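Local structure of neuraminidase (Influenza A virus, 4GDI) at residues D345-V348 / M352-E355. The protein is a neuraminidase-like bat-virus surface glycoprotein, a tetrameric beta-propeller of the sialidase family whose predicted removal of terminal sialic acid remains uncertain given its diverged putative active site. Residues are numbered along the deposited sequence; the frame is centred on the assembly and turned at random.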
ATOM      1  N   ASP A 345      12.893  24.851   3.331  1.00 31.12           N
ATOM      2  CA  ASP A 345      13.427  24.481   4.640  1.00 32.84           C
ATOM      3  C   ASP A 345      14.934  24.223   4.534  1.00 37.38           C
ATOM      4  O   ASP A 345      15.414  23.623   3.555  1.00 34.41           O
ATOM      5  CB  ASP A 345      12.720  23.227   5.162  1.00 42.92           C
ATOM      6  CG  ASP A 345      11.208  23.412   5.295  1.00 54.33           C
ATOM      7  OD1 ASP A 345      10.784  24.412   5.917  1.00 56.09           O
ATOM      8  OD2 ASP A 345      10.452  22.555   4.778  1.00 53.42           O
ATOM      9  N   GLN A 346      15.682  24.687   5.531  1.00 37.76           N
ATOM     10  CA  GLN A 346      17.127  24.462   5.552  1.00 38.93           C
ATOM     11  C   GLN A 346      17.428  23.104   6.179  1.00 29.97           C
ATOM     12  O   GLN A 346      16.858  22.752   7.208  1.00 34.18           O
ATOM     13  CB  GLN A 346      17.836  25.568   6.336  1.00 51.86           C
ATOM     14  CG  GLN A 346      19.358  25.496   6.253  1.00 67.08           C
ATOM     15  CD  GLN A 346      19.871  25.615   4.827  1.00 72.73           C
ATOM     16  OE1 GLN A 346      19.364  26.416   4.040  1.00 81.45           O
ATOM     17  NE2 GLN A 346      20.875  24.808   4.485  1.00 63.17           N
ATOM     18  N   THR A 347      18.308  22.327   5.558  1.00 30.06           N
ATOM     19  CA  THR A 347      18.681  21.044   6.146  1.00 30.20           C
ATOM     20  C   THR A 347      20.153  21.056   6.543  1.00 36.28           C
ATOM     21  O   THR A 347      20.929  21.871   6.062  1.00 33.81           O
ATOM     22  CB  THR A 347      18.390  19.846   5.204  1.00 33.24           C
ATOM     23  OG1 THR A 347      19.411  19.745   4.203  1.00 36.46           O
ATOM     24  CG2 THR A 347      17.001  20.001   4.528  1.00 27.12           C
ATOM     25  N   VAL A 348      20.531  20.145   7.427  1.00 37.67           N
ATOM     26  CA  VAL A 348      21.891  20.138   7.935  1.00 39.59           C
ATOM     27  C   VAL A 348      22.841  19.493   6.928  1.00 42.12           C
ATOM     28  O   VAL A 348      23.984  19.921   6.799  1.00 38.51           O
ATOM     29  CB  VAL A 348      21.982  19.453   9.316  1.00 44.32           C
ATOM     30  CG1 VAL A 348      21.578  17.988   9.237  1.00 42.83           C
ATOM     31  CG2 VAL A 348      23.389  19.598   9.885  1.00 56.27           C
ATOM     32  N   MET A 352      19.047  23.312   0.851  1.00 42.60           N
ATOM     33  CA  MET A 352      17.681  23.809   0.872  1.00 46.41           C
ATOM     34  C   MET A 352      16.765  22.831   0.161  1.00 37.01           C
ATOM     35  O   MET A 352      17.037  22.416  -0.973  1.00 34.65           O
ATOM     36  CB  MET A 352      17.614  25.173   0.176  1.00 39.69           C
ATOM     37  CG  MET A 352      16.221  25.784   0.156  1.00 53.46           C
ATOM     38  SD  MET A 352      16.122  27.390   0.973  1.00 89.59           S
ATOM     39  CE  MET A 352      16.542  26.946   2.659  1.00 61.02           C
ATOM     40  N   ILE A 353      15.689  22.441   0.835  1.00 32.36           N
ATOM     41  CA  ILE A 353      14.679  21.606   0.199  1.00 28.15           C
ATOM     42  C   ILE A 353      13.399  22.418   0.128  1.00 34.44           C
ATOM     43  O   ILE A 353      13.241  23.393   0.860  1.00 29.86           O
ATOM     44  CB  ILE A 353      14.411  20.297   0.979  1.00 32.14           C
ATOM     45  CG1 ILE A 353      13.912  20.604   2.385  1.00 31.45           C
ATOM     46  CG2 ILE A 353      15.670  19.447   1.053  1.00 42.99           C
ATOM     47  CD1 ILE A 353      13.444  19.390   3.139  1.00 40.56           C
ATOM     48  N   GLN A 354      12.498  22.033  -0.766  1.00 33.33           N
ATOM     49  CA  GLN A 354      11.167  22.629  -0.773  1.00 37.03           C
ATOM     50  C   GLN A 354      10.091  21.565  -0.586  1.00 28.09           C
ATOM     51  O   GLN A 354      10.161  20.465  -1.144  1.00 36.04           O
ATOM     52  CB  GLN A 354      10.910  23.429  -2.047  1.00 34.15           C
ATOM     53  CG  GLN A 354      11.279  22.721  -3.312  1.00 39.34           C
ATOM     54  CD  GLN A 354      12.722  22.951  -3.673  1.00 53.48           C
ATOM     55  OE1 GLN A 354      13.318  23.944  -3.252  1.00 51.34           O
ATOM     56  NE2 GLN A 354      13.301  22.032  -4.445  1.00 52.19           N
ATOM     57  N   GLU A 355       9.103  21.917   0.222  1.00 30.34           N
ATOM     58  CA  GLU A 355       7.942  21.086   0.441  1.00 30.71           C
ATOM     59  C   GLU A 355       6.694  21.872   0.034  1.00 29.51           C
ATOM     60  O   GLU A 355       6.580  23.067   0.318  1.00 28.22           O
ATOM     61  CB  GLU A 355       7.887  20.682   1.916  1.00 38.56           C
ATOM     62  CG  GLU A 355       8.696  19.427   2.231  1.00 54.09           C
ATOM     63  CD  GLU A 355       8.116  18.197   1.561  1.00 72.51           C
ATOM     64  OE1 GLU A 355       6.880  18.009   1.642  1.00 69.16           O
ATOM     65  OE2 GLU A 355       8.891  17.433   0.941  1.00 86.54           O
TER
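Asp345 and Ile353 face each other as an antiparallel hydrogen-bonded pair, and between them they illustrate how a beta hairpin is pinned just before its turn. Asp345 N gives its hydrogen to Ile353 O at 2.9 Å. Ile353 N returns the bond to Asp345 O at 3.0 Å, and both bonds are nearly straight. The same Asp345 O also receives a CA-H...O contact from Met352 CA at 3.5 Å, adding a weaker polar contact to the backbone bond.

The close-packed side holds Ile353 and Thr347. The first torsion of Ile353 (chi1 60°) sets CG1 between its own backbone N and carbonyl carbon, where it lies 3.6 Å from Asp345 O. The Thr347 side chain crosses that of Ile353 at about a right angle, and Thr347 CG2 touches both Ile353 CG1 and Ile353 CG2, 3.8 Å from the latter. Trp30 and Tyr60 also touch Ile353, whereas the hydroxyl of buried Thr347 turns to the hairpin's own connection and bonds with Gly351 O and Leu350 N.

The side bearing Gln346 and Met352 is looser and more open to solvent. The methionine chain, bent at chi2 and chi3, folds back across the glutamine so that Met352 CE comes 3.2 Å from Gln346 OE1; Gln346 NE2 makes a weak hydrogen bond to Thr347 O, 3.3 Å away.

The contact joins strands 338-346 and 352-362, the central pair of a four-stranded antiparallel sheet in the propeller, away from the calcium site and the glycans. Its chemistry implies a division of labour: paired backbone bonds fix the register, a small apolar cluster packs the buried face, the threonine hydroxyl ties the turn to the strand end, and the glutamine-methionine side adds chiefly van der Waals contact.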